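Local coordinates for Thiol:disulfide interchange protein DsbC (Haemophilus influenzae, PDB 1T3B), which probably transfers its disulfide to other periplasmic proteins and isomerises wrongly paired disulfides, working as a homodimer of the thioredoxin family, at residues D69-Y74 with T91-I96; L103-L108 with F147-A152; L121-A126 with L173-G178; E191-Y196 with A200-A205. All blocks are in the same frame, centred on the assembly; numbering follows the deposited sequence.

Contact 1. Residues D69-Y74 with T91-I96; sequences DKLNSY and TVFMDI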
loop_
_atom_site.group_PDB
_atom_site.type_symbol
_atom_site.label_atom_id
_atom_site.label_comp_id
_atom_site.label_asym_id
_atom_site.label_seq_id
_atom_site.Cartn_x
_atom_site.Cartn_y
_atom_site.Cartn_z
ATOM N N ASP A 69 -9.762 10.697 -16.734
ATOM C CA ASP A 69 -11.127 10.833 -17.233
ATOM C C ASP A 69 -11.917 11.650 -16.216
ATOM O O ASP A 69 -12.702 12.524 -16.578
ATOM C CB ASP A 69 -11.802 9.463 -17.411
ATOM C CG ASP A 69 -11.055 8.551 -18.374
ATOM O OD1 ASP A 69 -10.297 9.058 -19.231
ATOM O OD2 ASP A 69 -11.246 7.317 -18.279
ATOM N N LYS A 70 -11.705 11.343 -14.940
ATOM C CA LYS A 70 -12.364 12.041 -13.837
ATOM C C LYS A 70 -12.119 13.540 -14.011
ATOM O O LYS A 70 -13.056 14.329 -14.058
ATOM C CB LYS A 70 -11.773 11.553 -12.508
ATOM C CG LYS A 70 -12.183 12.316 -11.264
ATOM C CD LYS A 70 -13.562 11.939 -10.797
ATOM C CE LYS A 70 -13.714 12.221 -9.311
ATOM N NZ LYS A 70 -12.606 11.618 -8.509
ATOM N N LEU A 71 -10.848 13.918 -14.116
ATOM C CA LEU A 71 -10.454 15.310 -14.298
ATOM C C LEU A 71 -11.141 15.894 -15.531
ATOM O O LEU A 71 -11.977 16.789 -15.423
ATOM C CB LEU A 71 -8.933 15.399 -14.437
ATOM C CG LEU A 71 -8.321 16.746 -14.795
ATOM C CD1 LEU A 71 -6.952 16.889 -14.158
ATOM C CD2 LEU A 71 -8.212 16.849 -16.279
ATOM N N ASN A 72 -10.796 15.382 -16.704
ATOM C CA ASN A 72 -11.402 15.856 -17.930
ATOM C C ASN A 72 -12.895 16.048 -17.760
ATOM O O ASN A 72 -13.461 17.021 -18.236
ATOM C CB ASN A 72 -11.147 14.868 -19.056
ATOM C CG ASN A 72 -9.804 15.063 -19.679
ATOM O OD1 ASN A 72 -9.167 16.080 -19.448
ATOM N ND2 ASN A 72 -9.364 14.108 -20.488
ATOM N N SER A 73 -13.537 15.131 -17.057
ATOM C CA SER A 73 -14.974 15.236 -16.862
ATOM C C SER A 73 -15.401 16.551 -16.205
ATOM O O SER A 73 -16.584 16.780 -16.007
ATOM C CB SER A 73 -15.475 14.067 -16.012
ATOM O OG SER A 73 -15.383 14.367 -14.632
ATOM N N TYR A 74 -14.439 17.405 -15.870
ATOM C CA TYR A 74 -14.723 18.684 -15.210
ATOM C C TYR A 74 -14.540 19.860 -16.150
ATOM O O TYR A 74 -14.744 21.011 -15.776
ATOM C CB TYR A 74 -13.815 18.863 -13.984
ATOM C CG TYR A 74 -14.110 17.898 -12.860
ATOM C CD1 TYR A 74 -15.410 17.454 -12.626
ATOM C CD2 TYR A 74 -13.106 17.463 -12.006
ATOM C CE1 TYR A 74 -15.706 16.603 -11.565
ATOM C CE2 TYR A 74 -13.391 16.608 -10.935
ATOM C CZ TYR A 74 -14.696 16.181 -10.720
ATOM O OH TYR A 74 -14.989 15.347 -9.658
ATOM N N THR A 91 -3.765 20.847 -17.828
ATOM C CA THR A 91 -4.608 21.317 -16.733
ATOM C C THR A 91 -3.711 21.673 -15.547
ATOM O O THR A 91 -2.907 20.861 -15.100
ATOM C CB THR A 91 -5.593 20.250 -16.281
ATOM O OG1 THR A 91 -6.355 19.789 -17.400
ATOM C CG2 THR A 91 -6.543 20.830 -15.255
ATOM N N VAL A 92 -3.872 22.884 -15.030
ATOM C CA VAL A 92 -3.055 23.378 -13.931
ATOM C C VAL A 92 -3.859 23.586 -12.668
ATOM O O VAL A 92 -4.934 24.181 -12.721
ATOM C CB VAL A 92 -2.429 24.726 -14.316
ATOM C CG1 VAL A 92 -1.655 25.310 -13.172
ATOM C CG2 VAL A 92 -1.567 24.550 -15.516
ATOM N N PHE A 93 -3.356 23.086 -11.540
ATOM C CA PHE A 93 -4.034 23.295 -10.263
ATOM C C PHE A 93 -3.418 24.561 -9.714
ATOM O O PHE A 93 -2.215 24.661 -9.520
ATOM C CB PHE A 93 -3.834 22.122 -9.314
ATOM C CG PHE A 93 -4.661 20.921 -9.666
ATOM C CD1 PHE A 93 -4.225 20.014 -10.625
ATOM C CD2 PHE A 93 -5.893 20.708 -9.058
ATOM C CE1 PHE A 93 -5.009 18.912 -10.971
ATOM C CE2 PHE A 93 -6.678 19.617 -9.396
ATOM C CZ PHE A 93 -6.236 18.718 -10.354
ATOM N N MET A 94 -4.254 25.545 -9.462
ATOM C CA MET A 94 -3.734 26.818 -9.049
ATOM C C MET A 94 -4.389 27.411 -7.816
ATOM O O MET A 94 -5.504 27.051 -7.461
ATOM C CB MET A 94 -3.858 27.738 -10.257
ATOM C CG MET A 94 -3.559 29.167 -10.013
ATOM S SD MET A 94 -4.873 30.132 -10.755
ATOM C CE MET A 94 -6.071 30.096 -9.475
ATOM N N ASP A 95 -3.662 28.305 -7.153
ATOM C CA ASP A 95 -4.145 28.985 -5.960
ATOM C C ASP A 95 -3.924 30.476 -6.203
ATOM O O ASP A 95 -2.940 30.866 -6.818
ATOM C CB ASP A 95 -3.370 28.517 -4.729
ATOM C CG ASP A 95 -4.000 28.986 -3.433
ATOM O OD1 ASP A 95 -4.229 30.212 -3.299
ATOM O OD2 ASP A 95 -4.264 28.135 -2.554
ATOM N N ILE A 96 -4.829 31.310 -5.715
ATOM C CA ILE A 96 -4.735 32.741 -5.960
ATOM C C ILE A 96 -3.743 33.487 -5.100
ATOM O O ILE A 96 -3.401 34.637 -5.381
ATOM C CB ILE A 96 -6.117 33.407 -5.829
ATOM C CG1 ILE A 96 -6.741 33.055 -4.483
ATOM C CG2 ILE A 96 -7.013 32.941 -6.945
ATOM C CD1 ILE A 96 -8.068 33.678 -4.259
#

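Contact 2. Residues L103-L108 with F147-A152; sequences LLHQQL and FALNEA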
loop_
_atom_site.group_PDB
_atom_site.type_symbol
_atom_site.label_atom_id
_atom_site.label_comp_id
_atom_site.label_asym_id
_atom_site.label_seq_id
_atom_site.Cartn_x
_atom_site.Cartn_y
_atom_site.Cartn_z
ATOM N N LEU A 103 2.833 34.083 -11.458
ATOM C CA LEU A 103 3.823 34.203 -12.524
ATOM C C LEU A 103 3.410 33.395 -13.746
ATOM O O LEU A 103 3.435 33.895 -14.863
ATOM C CB LEU A 103 5.187 33.724 -12.024
ATOM C CG LEU A 103 6.379 33.945 -12.962
ATOM C CD1 LEU A 103 6.570 35.436 -13.160
ATOM C CD2 LEU A 103 7.641 33.315 -12.377
ATOM N N LEU A 104 3.033 32.143 -13.528
ATOM C CA LEU A 104 2.592 31.291 -14.618
ATOM C C LEU A 104 1.462 31.985 -15.378
ATOM O O LEU A 104 1.404 31.963 -16.599
ATOM C CB LEU A 104 2.142 29.937 -14.049
ATOM C CG LEU A 104 1.028 29.032 -14.597
ATOM C CD1 LEU A 104 0.905 29.079 -16.102
ATOM C CD2 LEU A 104 1.343 27.618 -14.150
ATOM N N HIS A 105 0.578 32.632 -14.637
ATOM C CA HIS A 105 -0.553 33.322 -15.229
ATOM C C HIS A 105 -0.125 34.506 -16.094
ATOM O O HIS A 105 -0.691 34.745 -17.163
ATOM C CB HIS A 105 -1.495 33.792 -14.125
ATOM C CG HIS A 105 -2.865 34.139 -14.614
ATOM N ND1 HIS A 105 -3.132 35.276 -15.344
ATOM C CD2 HIS A 105 -4.040 33.477 -14.506
ATOM C CE1 HIS A 105 -4.411 35.301 -15.662
ATOM N NE2 HIS A 105 -4.985 34.220 -15.165
ATOM N N GLN A 106 0.877 35.247 -15.635
ATOM C CA GLN A 106 1.356 36.394 -16.389
ATOM C C GLN A 106 1.958 35.992 -17.717
ATOM O O GLN A 106 2.397 36.840 -18.475
ATOM C CB GLN A 106 2.406 37.157 -15.594
ATOM C CG GLN A 106 1.861 37.903 -14.403
ATOM C CD GLN A 106 2.900 38.797 -13.764
ATOM O OE1 GLN A 106 3.914 38.325 -13.263
ATOM N NE2 GLN A 106 2.653 40.101 -13.786
ATOM N N GLN A 107 1.971 34.700 -18.007
ATOM C CA GLN A 107 2.562 34.227 -19.246
ATOM C C GLN A 107 1.652 33.357 -20.082
ATOM O O GLN A 107 2.127 32.577 -20.909
ATOM C CB GLN A 107 3.842 33.464 -18.934
ATOM C CG GLN A 107 4.829 34.293 -18.138
ATOM C CD GLN A 107 5.991 33.496 -17.620
ATOM O OE1 GLN A 107 6.660 32.813 -18.380
ATOM N NE2 GLN A 107 6.247 33.587 -16.323
ATOM N N LEU A 108 0.347 33.485 -19.878
ATOM C CA LEU A 108 -0.584 32.695 -20.660
ATOM C C LEU A 108 -0.324 32.970 -22.137
ATOM O O LEU A 108 -0.381 32.061 -22.967
ATOM C CB LEU A 108 -2.038 33.049 -20.316
ATOM C CG LEU A 108 -2.751 32.383 -19.139
ATOM C CD1 LEU A 108 -2.322 30.942 -19.034
ATOM C CD2 LEU A 108 -2.443 33.100 -17.875
ATOM N N PHE A 147 -12.726 36.561 -16.563
ATOM C CA PHE A 147 -12.670 37.938 -16.112
ATOM C C PHE A 147 -12.455 37.938 -14.620
ATOM O O PHE A 147 -11.603 38.656 -14.111
ATOM C CB PHE A 147 -13.975 38.673 -16.435
ATOM C CG PHE A 147 -13.953 40.133 -16.095
ATOM C CD1 PHE A 147 -13.532 41.071 -17.032
ATOM C CD2 PHE A 147 -14.346 40.570 -14.833
ATOM C CE1 PHE A 147 -13.506 42.426 -16.717
ATOM C CE2 PHE A 147 -14.325 41.920 -14.502
ATOM C CZ PHE A 147 -13.905 42.852 -15.442
ATOM N N ALA A 148 -13.235 37.123 -13.924
ATOM C CA ALA A 148 -13.141 37.030 -12.476
ATOM C C ALA A 148 -11.734 36.677 -12.035
ATOM O O ALA A 148 -11.195 37.299 -11.120
ATOM C CB ALA A 148 -14.111 35.998 -11.964
ATOM N N LEU A 149 -11.153 35.680 -12.698
ATOM C CA LEU A 149 -9.807 35.219 -12.394
ATOM C C LEU A 149 -8.762 36.226 -12.833
ATOM O O LEU A 149 -7.834 36.516 -12.081
ATOM C CB LEU A 149 -9.517 33.867 -13.068
ATOM C CG LEU A 149 -8.099 33.304 -12.845
ATOM C CD1 LEU A 149 -7.944 33.016 -11.358
ATOM C CD2 LEU A 149 -7.844 32.041 -13.681
ATOM N N ASN A 150 -8.899 36.747 -14.047
ATOM C CA ASN A 150 -7.933 37.723 -14.520
ATOM C C ASN A 150 -7.830 38.855 -13.513
ATOM O O ASN A 150 -6.729 39.318 -13.199
ATOM C CB ASN A 150 -8.311 38.264 -15.901
ATOM C CG ASN A 150 -8.016 37.276 -17.018
ATOM O OD1 ASN A 150 -7.164 36.397 -16.889
ATOM N ND2 ASN A 150 -8.709 37.428 -18.131
ATOM N N GLU A 151 -8.978 39.271 -12.980
ATOM C CA GLU A 151 -9.028 40.345 -11.993
ATOM C C GLU A 151 -8.485 39.957 -10.624
ATOM O O GLU A 151 -7.838 40.756 -9.960
ATOM C CB GLU A 151 -10.454 40.865 -11.870
ATOM C CG GLU A 151 -10.854 41.726 -13.060
ATOM C CD GLU A 151 -10.094 43.046 -13.109
ATOM O OE1 GLU A 151 -10.331 43.902 -12.230
ATOM O OE2 GLU A 151 -9.257 43.227 -14.022
ATOM N N ALA A 152 -8.751 38.734 -10.194
ATOM C CA ALA A 152 -8.229 38.270 -8.921
ATOM C C ALA A 152 -6.702 38.302 -8.982
ATOM O O ALA A 152 -6.023 38.641 -8.007
ATOM C CB ALA A 152 -8.699 36.857 -8.649
#

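Contact 3. Residues L121-A126 with L173-G178; sequences LAFPRA and LGIQFG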
loop_
_atom_site.group_PDB
_atom_site.type_symbol
_atom_site.label_atom_id
_atom_site.label_comp_id
_atom_site.label_asym_id
_atom_site.label_seq_id
_atom_site.Cartn_x
_atom_site.Cartn_y
_atom_site.Cartn_z
ATOM N N LEU A 121 -7.931 24.554 -12.698
ATOM C CA LEU A 121 -8.752 23.856 -11.736
ATOM C C LEU A 121 -8.309 24.554 -10.462
ATOM O O LEU A 121 -7.197 25.063 -10.393
ATOM C CB LEU A 121 -8.383 22.378 -11.686
ATOM C CG LEU A 121 -9.051 21.539 -12.763
ATOM C CD1 LEU A 121 -8.585 20.125 -12.693
ATOM C CD2 LEU A 121 -10.547 21.600 -12.556
ATOM N N ALA A 122 -9.163 24.592 -9.454
ATOM C CA ALA A 122 -8.788 25.265 -8.228
ATOM C C ALA A 122 -8.128 24.330 -7.237
ATOM O O ALA A 122 -8.427 23.137 -7.171
ATOM C CB ALA A 122 -10.007 25.913 -7.584
ATOM N N PHE A 123 -7.221 24.887 -6.454
ATOM C CA PHE A 123 -6.567 24.107 -5.444
ATOM C C PHE A 123 -6.268 24.970 -4.238
ATOM O O PHE A 123 -5.132 25.397 -4.047
ATOM C CB PHE A 123 -5.271 23.494 -5.967
ATOM C CG PHE A 123 -4.717 22.427 -5.069
ATOM C CD1 PHE A 123 -5.221 21.129 -5.113
ATOM C CD2 PHE A 123 -3.745 22.735 -4.122
ATOM C CE1 PHE A 123 -4.770 20.161 -4.232
ATOM C CE2 PHE A 123 -3.288 21.769 -3.232
ATOM C CZ PHE A 123 -3.805 20.483 -3.290
ATOM N N PRO A 124 -7.293 25.281 -3.429
ATOM C CA PRO A 124 -7.053 26.107 -2.238
ATOM C C PRO A 124 -6.289 25.318 -1.166
ATOM O O PRO A 124 -6.846 24.479 -0.450
ATOM C CB PRO A 124 -8.462 26.528 -1.807
ATOM C CG PRO A 124 -9.345 25.489 -2.387
ATOM C CD PRO A 124 -8.731 25.205 -3.729
ATOM N N ARG A 125 -4.995 25.610 -1.080
ATOM C CA ARG A 125 -4.077 24.948 -0.158
ATOM C C ARG A 125 -4.447 25.018 1.323
ATOM O O ARG A 125 -4.528 23.986 1.986
ATOM C CB ARG A 125 -2.663 25.496 -0.377
ATOM C CG ARG A 125 -2.103 25.177 -1.753
ATOM C CD ARG A 125 -0.802 25.912 -2.019
ATOM N NE ARG A 125 -0.937 27.356 -1.876
ATOM C CZ ARG A 125 0.035 28.224 -2.132
ATOM N NH1 ARG A 125 1.212 27.788 -2.548
ATOM N NH2 ARG A 125 -0.166 29.524 -1.961
ATOM N N ALA A 126 -4.660 26.229 1.839
ATOM C CA ALA A 126 -5.023 26.423 3.243
ATOM C C ALA A 126 -6.466 25.966 3.499
ATOM O O ALA A 126 -7.258 26.666 4.142
ATOM C CB ALA A 126 -4.850 27.902 3.629
ATOM N N LEU A 173 -9.785 16.157 -6.040
ATOM C CA LEU A 173 -9.264 15.482 -7.234
ATOM C C LEU A 173 -7.774 15.715 -7.351
ATOM O O LEU A 173 -7.051 14.893 -7.911
ATOM C CB LEU A 173 -9.938 15.994 -8.514
ATOM C CG LEU A 173 -9.244 15.651 -9.847
ATOM C CD1 LEU A 173 -9.418 14.175 -10.155
ATOM C CD2 LEU A 173 -9.818 16.486 -10.982
ATOM N N GLY A 174 -7.319 16.848 -6.826
ATOM C CA GLY A 174 -5.906 17.184 -6.882
ATOM C C GLY A 174 -5.105 16.274 -5.982
ATOM O O GLY A 174 -4.028 15.788 -6.348
ATOM N N ILE A 175 -5.631 16.037 -4.789
ATOM C CA ILE A 175 -4.952 15.162 -3.856
ATOM C C ILE A 175 -4.811 13.783 -4.476
ATOM O O ILE A 175 -3.737 13.191 -4.432
ATOM C CB ILE A 175 -5.694 15.093 -2.521
ATOM C CG1 ILE A 175 -5.687 16.489 -1.890
ATOM C CG2 ILE A 175 -5.028 14.091 -1.598
ATOM C CD1 ILE A 175 -6.276 16.550 -0.509
ATOM N N GLN A 176 -5.885 13.284 -5.077
ATOM C CA GLN A 176 -5.844 11.982 -5.731
ATOM C C GLN A 176 -4.660 11.935 -6.685
ATOM O O GLN A 176 -3.979 10.917 -6.807
ATOM C CB GLN A 176 -7.123 11.734 -6.524
ATOM C CG GLN A 176 -8.359 11.495 -5.681
ATOM C CD GLN A 176 -9.555 11.099 -6.532
ATOM O OE1 GLN A 176 -9.456 10.193 -7.359
ATOM N NE2 GLN A 176 -10.690 11.776 -6.334
ATOM N N PHE A 177 -4.418 13.047 -7.365
ATOM C CA PHE A 177 -3.309 13.132 -8.300
ATOM C C PHE A 177 -1.975 13.273 -7.573
ATOM O O PHE A 177 -0.912 13.058 -8.155
ATOM C CB PHE A 177 -3.512 14.319 -9.242
ATOM C CG PHE A 177 -4.216 13.966 -10.517
ATOM C CD1 PHE A 177 -3.527 13.341 -11.549
ATOM C CD2 PHE A 177 -5.570 14.224 -10.674
ATOM C CE1 PHE A 177 -4.178 12.977 -12.720
ATOM C CE2 PHE A 177 -6.235 13.863 -11.842
ATOM C CZ PHE A 177 -5.542 13.238 -12.867
ATOM N N GLY A 178 -2.028 13.634 -6.298
ATOM C CA GLY A 178 -0.804 13.810 -5.541
ATOM C C GLY A 178 -0.303 15.240 -5.570
ATOM O O GLY A 178 0.891 15.483 -5.438
#

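Contact 4. Residues E191-Y196 with A200-A205; sequences ELIGGY and ADLLRA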
loop_
_atom_site.group_PDB
_atom_site.type_symbol
_atom_site.label_atom_id
_atom_site.label_comp_id
_atom_site.label_asym_id
_atom_site.label_seq_id
_atom_site.Cartn_x
_atom_site.Cartn_y
_atom_site.Cartn_z
ATOM N N GLU A 191 -0.265 12.471 -17.004
ATOM C CA GLU A 191 0.973 12.609 -16.232
ATOM C C GLU A 191 0.899 13.648 -15.121
ATOM O O GLU A 191 -0.169 13.912 -14.589
ATOM C CB GLU A 191 2.163 12.897 -17.148
ATOM C CG GLU A 191 3.483 12.387 -16.578
ATOM C CD GLU A 191 4.677 12.614 -17.505
ATOM O OE1 GLU A 191 5.093 13.783 -17.662
ATOM O OE2 GLU A 191 5.202 11.624 -18.077
ATOM N N LEU A 192 2.034 14.230 -14.759
ATOM C CA LEU A 192 2.046 15.203 -13.681
ATOM C C LEU A 192 3.411 15.808 -13.424
ATOM O O LEU A 192 4.216 15.244 -12.690
ATOM C CB LEU A 192 1.562 14.538 -12.401
ATOM C CG LEU A 192 1.803 15.309 -11.104
ATOM C CD1 LEU A 192 1.150 16.685 -11.174
ATOM C CD2 LEU A 192 1.246 14.504 -9.937
ATOM N N ILE A 193 3.672 16.962 -14.022
ATOM C CA ILE A 193 4.950 17.627 -13.824
ATOM C C ILE A 193 4.769 18.669 -12.734
ATOM O O ILE A 193 5.419 19.718 -12.760
ATOM C CB ILE A 193 5.399 18.359 -15.074
ATOM C CG1 ILE A 193 4.795 17.692 -16.307
ATOM C CG2 ILE A 193 6.918 18.378 -15.126
ATOM C CD1 ILE A 193 4.879 18.550 -17.547
ATOM N N GLY A 194 3.868 18.377 -11.795
ATOM C CA GLY A 194 3.581 19.292 -10.702
ATOM C C GLY A 194 4.725 20.203 -10.296
ATOM O O GLY A 194 5.778 19.735 -9.860
ATOM N N GLY A 195 4.512 21.507 -10.436
ATOM C CA GLY A 195 5.523 22.483 -10.085
ATOM C C GLY A 195 5.570 23.527 -11.174
ATOM O O GLY A 195 5.128 23.272 -12.278
ATOM N N TYR A 196 6.092 24.708 -10.889
ATOM C CA TYR A 196 6.149 25.722 -11.923
ATOM C C TYR A 196 7.140 25.340 -13.001
ATOM O O TYR A 196 8.176 24.734 -12.727
ATOM C CB TYR A 196 6.543 27.073 -11.335
ATOM C CG TYR A 196 6.776 28.153 -12.374
ATOM C CD1 TYR A 196 5.789 28.487 -13.304
ATOM C CD2 TYR A 196 7.975 28.860 -12.410
ATOM C CE1 TYR A 196 5.994 29.502 -14.242
ATOM C CE2 TYR A 196 8.189 29.873 -13.340
ATOM C CZ TYR A 196 7.198 30.193 -14.253
ATOM O OH TYR A 196 7.412 31.210 -15.165
ATOM N N ALA A 200 8.709 27.734 -22.377
ATOM C CA ALA A 200 9.631 26.830 -23.062
ATOM C C ALA A 200 9.730 25.472 -22.374
ATOM O O ALA A 200 9.318 24.450 -22.932
ATOM C CB ALA A 200 11.008 27.465 -23.147
ATOM N N ASP A 201 10.272 25.472 -21.158
ATOM C CA ASP A 201 10.441 24.245 -20.386
ATOM C C ASP A 201 9.166 23.406 -20.373
ATOM O O ASP A 201 9.220 22.190 -20.567
ATOM C CB ASP A 201 10.867 24.577 -18.954
ATOM C CG ASP A 201 12.167 25.344 -18.901
ATOM O OD1 ASP A 201 12.259 26.419 -19.529
ATOM O OD2 ASP A 201 13.105 24.874 -18.233
ATOM N N LEU A 202 8.018 24.043 -20.157
ATOM C CA LEU A 202 6.769 23.300 -20.133
ATOM C C LEU A 202 6.550 22.584 -21.465
ATOM O O LEU A 202 5.970 21.502 -21.506
ATOM C CB LEU A 202 5.588 24.232 -19.844
ATOM C CG LEU A 202 4.209 23.570 -19.976
ATOM C CD1 LEU A 202 4.103 22.377 -19.046
ATOM C CD2 LEU A 202 3.122 24.570 -19.657
ATOM N N LEU A 203 7.024 23.187 -22.552
ATOM C CA LEU A 203 6.866 22.597 -23.879
ATOM C C LEU A 203 7.659 21.291 -24.002
ATOM O O LEU A 203 7.084 20.228 -24.257
ATOM C CB LEU A 203 7.313 23.594 -24.954
ATOM C CG LEU A 203 7.121 23.171 -26.413
ATOM C CD1 LEU A 203 5.636 22.966 -26.707
ATOM C CD2 LEU A 203 7.721 24.237 -27.329
ATOM N N ARG A 204 8.977 21.373 -23.819
ATOM C CA ARG A 204 9.824 20.186 -23.893
ATOM C C ARG A 204 9.231 19.071 -23.043
ATOM O O ARG A 204 8.862 18.017 -23.557
ATOM C CB ARG A 204 11.224 20.501 -23.392
ATOM C CG ARG A 204 11.994 21.461 -24.267
ATOM C CD ARG A 204 13.227 21.922 -23.530
ATOM N NE ARG A 204 13.265 23.372 -23.372
ATOM C CZ ARG A 204 13.814 23.984 -22.325
ATOM N NH1 ARG A 204 14.356 23.265 -21.348
ATOM N NH2 ARG A 204 13.840 25.311 -22.257
ATOM N N ALA A 205 9.142 19.313 -21.741
ATOM C CA ALA A 205 8.591 18.337 -20.810
ATOM C C ALA A 205 7.407 17.579 -21.409
ATOM O O ALA A 205 7.219 16.384 -21.160
ATOM C CB ALA A 205 8.166 19.040 -19.529
#

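Contact 1. Residues D69-Y74 with T91-I96
Leu71 and Thr91 reach toward each other tip to tip, the leucine from helix 63-72 and the threonine from strand 88-94. Leu71 holds CG anti to its own backbone nitrogen (chi1 173°), which carries both methyls across to the strand. Each takes a separate branch of the threonine: Leu71 CD2 lies 3.7 Å from Thr91 OG1, while Leu71 CD1 lies 4.1 Å from Thr91 CG2. The threonine thus offers its partner one polar and one apolar branch. Its hydroxyl finds a polar partner elsewhere, in a hydrogen bond with Arg119 NH2, and that same nitrogen also bonds Asn72 OD1 at the end of the helix.

Strand 88-94 runs through the interior of the sheet in a thioredoxin fold, parallel to strand 116-122 and antiparallel to strand 184-186. Helix 63-72, which leads from the N-terminal part of the chain toward this domain, therefore rests on the core sheet through Leu71. Two residues further along the strand, Phe93 extends its ring back to the helix, and Leu71 CD1 stands 4.2 Å from Phe93 CE1, approaching the ring obliquely. The CD1 methyl accordingly touches both a threonine methyl and an aromatic carbon. All three residues are buried, and Leu121 of the neighbouring strand touches each of them, with Leu173 of helix 166-177 packing against Leu71 as well.

Contact 2. Residues L103-L108 with F147-A152
Asn150 meets the imidazole of His105 at its edge, with OD1 lying in the plane of the ring. The nearest ring atom to Asn150 OD1 is His105 CE1, at 3.2 Å, with His105 NE2 a little farther at 3.5 Å. The two side chains cross at about a right angle, and the amide plane stands 82° from that of the ring, so the amide addresses the imidazole without stacking on it. Leu149, one residue earlier on helix 145-153, also comes to the ring edge. Its CD2 methyl is 3.9 Å from His105 NE2 and 4.1 Å from His105 CD2, as the leucine and histidine slide past each other in opposite directions.

What lets the histidine reach so far is its first torsion: chi1 of -163° leaves CG anti to the backbone nitrogen and sends the ring out from helix 99-105 to the other helix. In the next shell, the hydroxyl of Tyr81 is hydrogen-bonded both to His105 NE2 and to Asn150 OD1. It joins the two polar groups that do not bond each other directly, and should help fix both the imidazole and the amide in rotation. The tyrosine ring also meets the imidazole nearly at right angles, and Leu149 packs on Tyr81, Ile79 and Tyr120.

Helix 99-105 begins at the redox-active disulfide, Cys98 just before it and Cys101 in its first turn, the CxxC hallmark of thioredoxins; its far end is tied to helix 145-153, consistent with the helical insertion of Dsb-type thioredoxin folds.

Contact 3. Residues L121-A126 with L173-G178
This is a buried apolar contact between the end of a sheet strand and a helix of the thioredoxin-like domain: strand 116-122 and the chain just beyond it lie against the last turns of helix 166-177. Two separate touches build it. At the strand end, Leu121 and Leu173 meet by their methyls, with Leu121 CD1 4.2 Å from Leu173 CD2. Past the strand, Phe123 turns its ring to the helix backbone. Its chi1 of -167° sets CG anti to the backbone nitrogen and swings the ring toward Gly174, where Phe123 CE1 comes to 4.1 Å from Gly174 CA. A side chain at this position would point at the ring and collide with it, so the glycine lets CE1 lie against the backbone.

Ile175 completes the touch. Its amide nitrogen is at the ring edge near the ring plane, 4.2 Å from Phe123 CE1, and the more exposed Ile175 side chain brings CG1 to 4.5 Å from the same carbon. A single ring corner therefore serves two consecutive residues. The helix then closes in a Schellman motif at Gly178, where phi becomes positive (92°); Gly178 N bonds back to Ile175 O at 2.6 Å.

Around the contact, the Phe123 ring stacks with Tyr171 of the same helix and touches Phe93 of strand 88-94. His170 ND1 is hydrogen-bonded to Ala122 N, fastening the helix to the strand end, while Pro124 packs on Tyr171 and Leu121 also touches Met78, in the loop between helix 63-72 and strand 79-81.

Contact 4. Residues E191-Y196 with A200-A205
Ile193 extends its longer branch toward helix 199-208 with chi2 at 165°, so that CD1 stands at the far end of a stretched CB-CG1-CD1 arm. Its chi1 of -27° lies well off a staggered position. From the helix, Leu202 answers with CG anti to its backbone nitrogen (chi1 173°), which leans its branch toward the loop. The two side chains cross obliquely, and Ile193 CD1 ends 4.2 Å from Leu202 CD1.

The same isoleucine methyl also reaches the helix one turn further on, where Ile193 CD1 lies 3.9 Å from Ala205 CB. Leu202 and Ala205 are three residues apart and present their side chains on neighbouring parts of one helix face, so a single methyl touches both. Ala205 points its CB toward the loop, whereas Leu202 is the buried member of the trio and packs further in, on Tyr111 of helix 108-113 and Ile116 of strand 116-122.

Backbone bonding between Ile193 and Ile185 ties the loop to edge strand 184-186 of the sheet. The contact thereby joins the chain after that strand to the C-terminal helix of the thioredoxin-like domain. Between the segments, methyl meets methyl throughout: the attraction is dispersive and hydrophobic and probably tolerant of small shifts, while directed bonding at this part of the loop comes from the backbone link to Ile185.

In the fold
From the N terminus, contact 1 comes first, closing the stretch from helix 63-72 to strand 88-94 before any other contact opens. Contacts 2 and 3 cross: 103-108 precedes 121-126, and 147-152 precedes 173-178, so the loops they close overlap, contact 2 joining helix 99-105 to helix 145-153 and contact 3 joining strand 116-122 to helix 166-177. Contact 4, last and shortest, spans the turn into helix 199-208. Contacts 1 and 3 adjoin through neighbouring strands, where Val92 O and Met94 O probably bond Leu121 N and Phe123 N. Packing of Val92 on Leu104 and Met94 on Leu149 connects contacts 1 and 2, while a probable Gln107-Tyr196 hydrogen bond links contact 2 to contact 4.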